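PDB 6GRF: cysteine-rich repeat secretory protein 15 from Arabidopsis thaliana, which probably modulates cell-to-cell trafficking at plasmodesmata, as a membrane-anchored plasmodesmata-located protein with two extracellular DUF26 domains. Local coordinates for residues A[60-65]-A[107-112]; A[11-16]-A[93-98]; A[81-86]-A[100-105]; A[29-34]-A[45-50]. All blocks are in the same frame, centred on the assembly; numbering follows the deposited sequence.

Interaction 1 of 4, residues A[60-65]-A[107-112]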
# COMPACT_ATOMS: atom_id res chain seq x y z
N SER A 60 19.41 -10.78 -12.26
CA SER A 60 19.16 -9.88 -11.18
C SER A 60 18.44 -10.57 -10.01
O SER A 60 17.64 -11.51 -10.18
CB SER A 60 18.37 -8.69 -11.66
OG SER A 60 19.03 -8.05 -12.74
N ALA A 61 18.74 -10.05 -8.83
CA ALA A 61 18.07 -10.35 -7.61
C ALA A 61 16.66 -9.75 -7.64
O ALA A 61 16.38 -8.81 -8.39
CB ALA A 61 18.89 -9.80 -6.47
N VAL A 62 15.77 -10.33 -6.83
CA VAL A 62 14.45 -9.79 -6.56
C VAL A 62 14.39 -9.36 -5.10
O VAL A 62 14.85 -10.09 -4.22
CB VAL A 62 13.33 -10.81 -6.83
CG1 VAL A 62 11.97 -10.20 -6.55
CG2 VAL A 62 13.39 -11.37 -8.23
N PHE A 63 13.77 -8.19 -4.87
CA PHE A 63 13.47 -7.67 -3.55
C PHE A 63 11.98 -7.35 -3.53
O PHE A 63 11.46 -6.79 -4.48
CB PHE A 63 14.25 -6.39 -3.26
CG PHE A 63 15.76 -6.51 -3.32
CD1 PHE A 63 16.48 -6.96 -2.23
CD2 PHE A 63 16.45 -6.14 -4.47
CE1 PHE A 63 17.86 -7.05 -2.29
CE2 PHE A 63 17.83 -6.25 -4.53
CZ PHE A 63 18.54 -6.69 -3.44
N GLY A 64 11.30 -7.74 -2.46
CA GLY A 64 9.88 -7.51 -2.40
C GLY A 64 9.32 -7.66 -1.00
O GLY A 64 10.03 -8.08 -0.09
N LEU A 65 8.04 -7.30 -0.86
CA LEU A 65 7.29 -7.44 0.36
C LEU A 65 5.79 -7.52 0.04
O LEU A 65 5.36 -7.27 -1.09
CB LEU A 65 7.60 -6.27 1.31
CG LEU A 65 7.41 -4.85 0.76
CD1 LEU A 65 5.94 -4.50 0.56
CD2 LEU A 65 8.06 -3.84 1.67
N LEU A 107 1.19 -5.82 -2.57
CA LEU A 107 2.29 -6.67 -3.00
C LEU A 107 3.25 -5.85 -3.86
O LEU A 107 2.81 -5.13 -4.74
CB LEU A 107 1.71 -7.83 -3.79
CG LEU A 107 2.72 -8.84 -4.34
CD1 LEU A 107 3.45 -9.54 -3.20
CD2 LEU A 107 2.02 -9.84 -5.23
N ARG A 108 4.56 -5.99 -3.62
CA ARG A 108 5.56 -5.21 -4.35
C ARG A 108 6.84 -6.04 -4.53
O ARG A 108 7.28 -6.72 -3.62
CB ARG A 108 5.90 -3.93 -3.59
CG ARG A 108 6.84 -2.99 -4.33
CD ARG A 108 7.13 -1.73 -3.53
NE ARG A 108 8.05 -0.85 -4.24
CZ ARG A 108 8.68 0.19 -3.69
NH1 ARG A 108 8.35 0.62 -2.48
NH2 ARG A 108 9.66 0.80 -4.35
N TYR A 109 7.44 -5.91 -5.71
CA TYR A 109 8.78 -6.41 -5.93
C TYR A 109 9.51 -5.52 -6.93
O TYR A 109 8.90 -4.88 -7.77
CB TYR A 109 8.72 -7.87 -6.38
CG TYR A 109 8.23 -8.05 -7.80
CD1 TYR A 109 9.10 -7.88 -8.87
CD2 TYR A 109 6.92 -8.40 -8.07
CE1 TYR A 109 8.67 -8.04 -10.17
CE2 TYR A 109 6.48 -8.57 -9.37
CZ TYR A 109 7.36 -8.37 -10.43
OH TYR A 109 6.98 -8.52 -11.73
N GLU A 110 10.84 -5.49 -6.81
CA GLU A 110 11.71 -4.77 -7.74
C GLU A 110 13.08 -5.46 -7.79
O GLU A 110 13.37 -6.35 -6.99
CB GLU A 110 11.94 -3.32 -7.30
CG GLU A 110 10.84 -2.72 -6.46
CD GLU A 110 10.35 -1.38 -6.97
OE1 GLU A 110 9.11 -1.23 -7.14
OE2 GLU A 110 11.21 -0.49 -7.18
N THR A 111 13.92 -4.97 -8.71
CA THR A 111 15.30 -5.41 -8.89
C THR A 111 16.26 -4.59 -8.01
O THR A 111 17.42 -4.90 -7.91
CB THR A 111 15.75 -5.26 -10.35
OG1 THR A 111 15.63 -3.88 -10.70
CG2 THR A 111 14.96 -6.11 -11.31
N ASN A 112 15.76 -3.49 -7.44
CA ASN A 112 16.57 -2.63 -6.55
C ASN A 112 16.11 -2.86 -5.10
O ASN A 112 14.94 -3.14 -4.85
CB ASN A 112 16.48 -1.14 -6.89
CG ASN A 112 16.14 -0.86 -8.34
OD1 ASN A 112 16.96 -1.04 -9.24
ND2 ASN A 112 14.91 -0.42 -8.58
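Phe63 and Glu110 form a hydrogen-bonded pair between neighbouring strands of the five-stranded antiparallel sheet of the first DUF26 (Gnk2-homologous) domain. Their backbones bond both ways, Phe63 N to Glu110 O at 2.8 Å and Glu110 N to Phe63 O at 2.7 Å, and Leu65 with Arg108 repeats the double link farther along. Between these pairs Gly64 opposes Tyr109 without such bonds, and the strands draw in until Gly64 CA is 3.9 Å from Tyr109 CA. Glycine suits this spot, since its bare CA also lies only 3.0 Å from Arg108 O.

The side chains sort onto two faces. Tyr109 occupies the one covered by helices 23-39 and 74-91. Val62 CG1, anti to its backbone N (chi1 -179°), lies 4.0 Å from Tyr109 CB, the two side chains passing at a slant; the branched valine packs beside the tyrosine stem and also touches Phe24. The Tyr109 ring leads away from strand 62-65, and its hydroxyl is hydrogen-bonded with Arg28 and with Ser95 O.

Phe63, Leu65, Arg108 and Glu110 share the other face. The Phe63 ring has Thr111 O at its edge, and Phe63 CD2 lies 3.4 Å from Asn112 C, so that the ring covers the chain leaving the strand. Leu65 CD1 packs 4.2 Å from Arg108 CB. Beyond that CB the arginine runs extended to a salt bridge within its own strand and a cation-pi contact with Phe114: Arg108 NE, 3.1 Å from Glu110 OE1, has the oxygen in its guanidinium plane but meets the carboxylate from above, 72° out of plane.

Interaction 2 of 4, residues A[11-16]-A[93-98]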
# COMPACT_ATOMS: atom_id res chain seq x y z
N GLY A 11 -2.42 -0.44 -9.61
CA GLY A 11 -1.25 -1.23 -9.97
C GLY A 11 -0.30 -0.42 -10.84
O GLY A 11 -0.72 0.53 -11.52
N GLY A 12 0.98 -0.78 -10.79
CA GLY A 12 2.01 -0.15 -11.62
C GLY A 12 3.13 -1.13 -11.88
O GLY A 12 3.44 -1.95 -11.03
N CYS A 13 3.70 -1.07 -13.09
CA CYS A 13 4.84 -1.89 -13.43
C CYS A 13 5.96 -1.01 -13.94
O CYS A 13 5.72 0.09 -14.42
CB CYS A 13 4.54 -2.94 -14.49
SG CYS A 13 2.93 -2.76 -15.30
N SER A 14 7.18 -1.54 -13.81
CA SER A 14 8.34 -0.92 -14.35
C SER A 14 8.24 -0.94 -15.87
O SER A 14 7.69 -1.87 -16.45
CB SER A 14 9.60 -1.60 -13.85
OG SER A 14 9.62 -2.96 -14.23
N PRO A 15 8.71 0.12 -16.56
CA PRO A 15 8.81 0.08 -18.02
C PRO A 15 9.81 -0.98 -18.52
O PRO A 15 9.67 -1.44 -19.66
CB PRO A 15 9.26 1.50 -18.39
CG PRO A 15 8.94 2.34 -17.17
CD PRO A 15 9.14 1.41 -15.99
N GLU A 16 10.79 -1.36 -17.69
CA GLU A 16 11.85 -2.33 -18.06
C GLU A 16 11.29 -3.75 -17.92
O GLU A 16 10.74 -4.12 -16.87
CB GLU A 16 13.09 -2.18 -17.18
CG GLU A 16 13.63 -0.76 -17.08
CD GLU A 16 13.08 0.09 -15.95
OE1 GLU A 16 12.03 -0.27 -15.38
OE2 GLU A 16 13.70 1.13 -15.63
N PRO A 93 2.91 -8.56 -16.95
CA PRO A 93 3.50 -9.83 -17.38
C PRO A 93 5.02 -10.06 -17.20
O PRO A 93 5.44 -11.13 -16.72
CB PRO A 93 3.22 -9.85 -18.90
CG PRO A 93 1.98 -8.99 -19.08
CD PRO A 93 2.00 -7.99 -17.95
N TYR A 94 5.84 -9.10 -17.64
CA TYR A 94 7.28 -9.34 -17.76
C TYR A 94 8.05 -8.15 -17.20
O TYR A 94 9.06 -7.76 -17.75
CB TYR A 94 7.64 -9.63 -19.22
CG TYR A 94 7.26 -11.02 -19.66
CD1 TYR A 94 8.00 -12.12 -19.27
CD2 TYR A 94 6.13 -11.24 -20.44
CE1 TYR A 94 7.65 -13.40 -19.65
CE2 TYR A 94 5.78 -12.52 -20.84
CZ TYR A 94 6.53 -13.60 -20.44
OH TYR A 94 6.19 -14.87 -20.82
N SER A 95 7.55 -7.59 -16.09
CA SER A 95 8.11 -6.41 -15.49
C SER A 95 9.19 -6.81 -14.48
O SER A 95 9.03 -7.78 -13.74
CB SER A 95 7.04 -5.57 -14.85
OG SER A 95 6.12 -5.13 -15.83
N TYR A 96 10.29 -6.05 -14.49
CA TYR A 96 11.36 -6.17 -13.50
C TYR A 96 10.87 -5.67 -12.14
O TYR A 96 11.39 -6.07 -11.11
CB TYR A 96 12.60 -5.38 -13.92
CG TYR A 96 13.55 -6.14 -14.81
CD1 TYR A 96 13.80 -5.73 -16.11
CD2 TYR A 96 14.20 -7.28 -14.36
CE1 TYR A 96 14.67 -6.42 -16.94
CE2 TYR A 96 15.07 -7.98 -15.17
CZ TYR A 96 15.31 -7.55 -16.46
OH TYR A 96 16.16 -8.25 -17.26
N GLY A 97 9.88 -4.77 -12.16
CA GLY A 97 9.28 -4.22 -10.96
C GLY A 97 7.78 -4.06 -11.13
O GLY A 97 7.29 -3.79 -12.24
N ALA A 98 7.04 -4.25 -10.03
CA ALA A 98 5.59 -4.19 -10.04
C ALA A 98 5.08 -3.97 -8.62
O ALA A 98 5.69 -4.41 -7.64
CB ALA A 98 5.01 -5.46 -10.62
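Ser14 N gives its proton to Gly97 O over 2.7 Å, in a nearly straight bond (170° at the hydrogen) that reaches the carbonyl from above its plane. The return bond comes from the side chain: Gly97 N donates to Ser14 OG at 2.8 Å, with a bent angle of 141°. Ser14 OG lies between its backbone N and carbonyl carbon (chi1 60°), close enough to the main chain to take an N-H that a regular antiparallel pair would send to the backbone oxygen. Serine suits the place because its short hydroxyl can act as that acceptor, while Ser14 O turns to Lys17.

This is where strand 8-13, an edge of the sheet in the first DUF26 domain, gives out against strand 98-102. The last strand pair, Cys13 with Ala98, is non-hydrogen-bonded, 4.2 Å between Cys13 CA and Ala98 CA. Cys13 is also joined by a disulfide to Cys92, tying the strand to the residue that follows helix 74-91.

Beyond the strand, Tyr96 N donates to Glu16 O at 3.1 Å. The Tyr96 ring slants past the same carbonyl, its CD1 3.8 Å from Glu16 CB, and makes an edge-to-face contact with Phe24.

Interaction 3 of 4, residues A[81-86]-A[100-105]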
# COMPACT_ATOMS: atom_id res chain seq x y z
N ILE A 81 -3.71 -12.44 -0.77
CA ILE A 81 -2.35 -12.52 -1.28
C ILE A 81 -2.31 -13.50 -2.47
O ILE A 81 -1.71 -13.18 -3.48
CB ILE A 81 -1.36 -12.89 -0.15
CG1 ILE A 81 -1.19 -11.73 0.83
CG2 ILE A 81 -0.00 -13.33 -0.70
CD1 ILE A 81 -0.46 -10.53 0.26
N GLN A 82 -3.00 -14.64 -2.39
CA GLN A 82 -3.07 -15.56 -3.52
C GLN A 82 -3.67 -14.82 -4.72
O GLN A 82 -3.15 -14.93 -5.83
CB GLN A 82 -3.85 -16.83 -3.16
CG GLN A 82 -3.93 -17.86 -4.28
CD GLN A 82 -2.57 -18.29 -4.79
OE1 GLN A 82 -2.08 -17.78 -5.80
NE2 GLN A 82 -1.94 -19.22 -4.09
N THR A 83 -4.74 -14.06 -4.50
CA THR A 83 -5.41 -13.31 -5.56
C THR A 83 -4.44 -12.28 -6.16
O THR A 83 -4.42 -12.04 -7.38
CB THR A 83 -6.69 -12.65 -5.04
OG1 THR A 83 -7.50 -13.66 -4.42
CG2 THR A 83 -7.49 -11.96 -6.13
N SER A 84 -3.66 -11.69 -5.27
CA SER A 84 -2.72 -10.64 -5.56
C SER A 84 -1.57 -11.16 -6.45
O SER A 84 -1.17 -10.53 -7.43
CB SER A 84 -2.25 -10.08 -4.24
OG SER A 84 -1.04 -9.38 -4.38
N VAL A 85 -1.06 -12.35 -6.12
CA VAL A 85 0.04 -12.96 -6.88
C VAL A 85 -0.44 -13.27 -8.32
O VAL A 85 0.29 -13.02 -9.29
CB VAL A 85 0.58 -14.19 -6.14
CG1 VAL A 85 1.40 -15.11 -7.03
CG2 VAL A 85 1.40 -13.76 -4.93
N ASP A 86 -1.68 -13.75 -8.46
CA ASP A 86 -2.25 -14.01 -9.76
C ASP A 86 -2.44 -12.69 -10.52
O ASP A 86 -2.06 -12.57 -11.66
CB ASP A 86 -3.56 -14.79 -9.64
CG ASP A 86 -3.35 -16.20 -9.11
OD1 ASP A 86 -2.46 -16.90 -9.66
OD2 ASP A 86 -4.06 -16.59 -8.15
N LEU A 100 0.99 -3.71 -6.55
CA LEU A 100 -0.43 -3.94 -6.65
C LEU A 100 -1.08 -3.73 -5.29
O LEU A 100 -0.69 -4.38 -4.32
CB LEU A 100 -0.67 -5.37 -7.13
CG LEU A 100 -2.14 -5.79 -7.10
CD1 LEU A 100 -2.93 -5.03 -8.16
CD2 LEU A 100 -2.28 -7.29 -7.29
N GLN A 101 -2.10 -2.88 -5.27
CA GLN A 101 -2.86 -2.60 -4.08
C GLN A 101 -4.31 -3.04 -4.33
O GLN A 101 -4.99 -2.51 -5.22
CB GLN A 101 -2.73 -1.11 -3.75
CG GLN A 101 -3.51 -0.68 -2.52
CD GLN A 101 -2.85 -1.05 -1.21
OE1 GLN A 101 -3.41 -1.79 -0.42
NE2 GLN A 101 -1.68 -0.49 -0.97
N LEU A 102 -4.72 -4.08 -3.60
CA LEU A 102 -6.11 -4.48 -3.46
C LEU A 102 -6.63 -3.88 -2.15
O LEU A 102 -5.83 -3.43 -1.33
CB LEU A 102 -6.21 -6.00 -3.46
CG LEU A 102 -5.57 -6.73 -4.65
CD1 LEU A 102 -5.91 -8.21 -4.61
CD2 LEU A 102 -6.02 -6.15 -5.98
N GLU A 103 -7.95 -3.90 -1.95
CA GLU A 103 -8.51 -3.36 -0.72
C GLU A 103 -7.83 -3.99 0.51
O GLU A 103 -7.52 -3.31 1.47
CB GLU A 103 -10.03 -3.58 -0.68
CG GLU A 103 -10.69 -3.06 0.59
CD GLU A 103 -10.33 -1.63 0.97
OE1 GLU A 103 -10.36 -0.74 0.08
OE2 GLU A 103 -10.01 -1.41 2.17
N GLY A 104 -7.58 -5.30 0.45
CA GLY A 104 -7.10 -6.06 1.59
C GLY A 104 -5.59 -6.18 1.69
O GLY A 104 -5.08 -6.56 2.73
N CYS A 105 -4.84 -5.93 0.60
CA CYS A 105 -3.41 -6.27 0.63
C CYS A 105 -2.64 -5.53 -0.46
O CYS A 105 -3.18 -5.07 -1.45
CB CYS A 105 -3.19 -7.77 0.53
SG CYS A 105 -3.96 -8.54 -0.92
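Ser84 lies between Leu100, Leu102 and Cys105 where helix 74-91 packs across the sheet of the first DUF26 domain. From this serine's CB outward, the CB itself meets two groups: Cys105 SG at 4.0 Å and Leu102 CD1 at 4.1 Å. The tip, Ser84 OG, is anti to the backbone N (chi1 161°) and comes to 3.8 Å from Leu100 CD2. That hydroxyl is buried among carbon atoms, with Leu107 CB beside it, and has no hydrogen-bonding partner in the model. A residue this small suits the site, as it lets the leucines reach the helix itself: Leu100 CD2 lies 3.4 Å from Ser84 O, and Leu102 CD1 touches Ser84 CA. The axes of segments 81-86 and 100-102 pass 9.4 Å apart.

Leu102 and Cys105 flank the two-residue turn of the hairpin joining strands 98-102 and 105-110, with Leu102 N bonded to Cys105 O at 2.8 Å. Cys105 is held against the helix covalently: its disulfide to Cys80 pins the second hairpin strand to the residue just before Ile81. Next to that bridge, the isoleucine bends its far methyl toward the strand, Ile81 CD1 packing 3.9 Å from Cys105 CB.

Interaction 4 of 4, residues A[29-34]-A[45-50]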
# COMPACT_ATOMS: atom_id res chain seq x y z
N ASP A 29 9.60 -15.98 -9.53
CA ASP A 29 8.65 -17.07 -9.20
C ASP A 29 8.85 -17.50 -7.74
O ASP A 29 7.88 -17.72 -7.03
CB ASP A 29 8.82 -18.31 -10.08
CG ASP A 29 8.28 -18.19 -11.49
OD1 ASP A 29 7.52 -17.23 -11.75
OD2 ASP A 29 8.63 -19.06 -12.33
N THR A 30 10.11 -17.66 -7.35
CA THR A 30 10.49 -18.11 -6.02
C THR A 30 9.97 -17.11 -4.98
O THR A 30 9.43 -17.51 -3.94
CB THR A 30 12.02 -18.26 -5.91
OG1 THR A 30 12.41 -19.29 -6.80
CG2 THR A 30 12.48 -18.58 -4.50
N PHE A 31 10.17 -15.82 -5.27
CA PHE A 31 9.67 -14.76 -4.44
C PHE A 31 8.15 -14.91 -4.26
O PHE A 31 7.69 -14.96 -3.13
CB PHE A 31 9.99 -13.40 -5.04
CG PHE A 31 9.16 -12.28 -4.47
CD1 PHE A 31 9.42 -11.79 -3.20
CD2 PHE A 31 8.11 -11.73 -5.18
CE1 PHE A 31 8.66 -10.77 -2.66
CE2 PHE A 31 7.34 -10.71 -4.64
CZ PHE A 31 7.63 -10.23 -3.39
N LEU A 32 7.39 -14.99 -5.35
CA LEU A 32 5.91 -15.01 -5.28
C LEU A 32 5.43 -16.25 -4.53
O LEU A 32 4.52 -16.19 -3.74
CB LEU A 32 5.31 -14.94 -6.69
CG LEU A 32 5.54 -13.63 -7.44
CD1 LEU A 32 5.02 -13.73 -8.86
CD2 LEU A 32 4.89 -12.45 -6.72
N SER A 33 6.09 -17.38 -4.79
CA SER A 33 5.84 -18.61 -4.08
C SER A 33 6.04 -18.41 -2.56
O SER A 33 5.27 -18.95 -1.77
CB SER A 33 6.72 -19.69 -4.63
OG SER A 33 6.64 -20.84 -3.81
N SER A 34 7.07 -17.66 -2.16
CA SER A 34 7.40 -17.41 -0.73
C SER A 34 6.33 -16.53 -0.08
O SER A 34 6.01 -16.71 1.08
CB SER A 34 8.75 -16.75 -0.58
OG SER A 34 9.79 -17.66 -0.88
N ASN A 45 5.68 -9.46 5.39
CA ASN A 45 7.02 -10.01 5.36
C ASN A 45 7.80 -9.40 4.19
O ASN A 45 7.24 -8.88 3.23
CB ASN A 45 7.03 -11.54 5.33
CG ASN A 45 8.13 -12.13 6.18
OD1 ASN A 45 9.07 -11.43 6.54
ND2 ASN A 45 8.04 -13.41 6.51
N SER A 46 9.12 -9.50 4.33
CA SER A 46 10.14 -8.93 3.49
C SER A 46 10.97 -10.07 2.89
O SER A 46 11.19 -11.04 3.57
CB SER A 46 11.00 -8.06 4.34
OG SER A 46 11.58 -7.04 3.57
N PHE A 47 11.44 -9.94 1.64
CA PHE A 47 12.21 -11.00 0.99
C PHE A 47 13.31 -10.42 0.10
O PHE A 47 13.16 -9.39 -0.51
CB PHE A 47 11.32 -11.89 0.14
CG PHE A 47 10.15 -12.48 0.89
CD1 PHE A 47 10.24 -13.74 1.46
CD2 PHE A 47 8.97 -11.77 1.01
CE1 PHE A 47 9.16 -14.27 2.14
CE2 PHE A 47 7.89 -12.31 1.69
CZ PHE A 47 7.99 -13.56 2.25
N ALA A 48 14.43 -11.15 0.03
CA ALA A 48 15.45 -10.96 -0.99
C ALA A 48 15.79 -12.34 -1.56
O ALA A 48 16.07 -13.26 -0.80
CB ALA A 48 16.66 -10.29 -0.40
N VAL A 49 15.66 -12.50 -2.88
CA VAL A 49 16.13 -13.70 -3.56
C VAL A 49 17.24 -13.30 -4.53
O VAL A 49 17.00 -12.52 -5.44
CB VAL A 49 15.01 -14.42 -4.33
CG1 VAL A 49 15.54 -15.68 -5.00
CG2 VAL A 49 13.82 -14.75 -3.45
N GLY A 50 18.43 -13.85 -4.31
CA GLY A 50 19.50 -13.84 -5.28
C GLY A 50 20.50 -12.73 -5.06
O GLY A 50 20.64 -12.18 -3.96
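Phe31 and Phe47 meet with their rings almost perpendicular, planes at 81° and centroids 5.8 Å apart. The strand residue offers its stem first: Phe47 CB lies at the edge of the Phe31 ring, in its plane, 3.8 Å from Phe31 CD1. Farther out, Phe31 CE1 comes equally near Phe47 CD2. Around the Phe47 ring, Ser34 CB packs at a slant 3.7 Å from Phe47 CE1, and a small residue suits a place where so broad a ring presses against the helix backbone. Next along the strand, Val49 CG2 touches Thr30 CG2 at 4.2 Å, a meeting of methyls from two beta-branched residues.

These contacts lay helix 23-39 over edge strand 44-49 of the antiparallel DUF26 sheet, the two running roughly antiparallel, with the axes of segments 29-34 and 45-49 passing 8.8 Å apart. Thr30, Phe31 and Ser34 fall on one side of the helix, while the alternation of a strand brings Phe47 and Val49 to the same face.

What fixes the phenylalanines lies in the next shell. Phe31 CG stands anti to the backbone N (chi1 163°), which starts the ring off toward the sheet, where the side chain also packs on Val62 and Tyr109. Phe47 is flanked by Val35, Ser38 and Tyr66, and its main chain pairs with Gly64, just as Val49 pairs with Val62. At the strand's start Asn45 ND2 is hydrogen-bonded to Ser38 OG, and Thr30 OG1 to Ser26 O within the helix.

Overall arrangement
From the N terminus, interaction 2 opens at 11-16 on edge strand 8-13. Interaction 4 then opens and closes within its span, joining helix 23-39 to the other edge strand, 44-49. Interaction 1 opens next at 60-65, and interaction 3 at 81-86 on helix 74-91, before residues 93-98 close interaction 2; interactions 1 and 3 therefore both cross it. Interaction 3 closes at 100-105 and interaction 1 last, at 107-112, so 3 lies wholly within 1. Across the sheet, interactions 4, 1 and 2 share backbone bonds from strand to strand, while Leu32 and Val85 bring the helices of interactions 4 and 3 together over it.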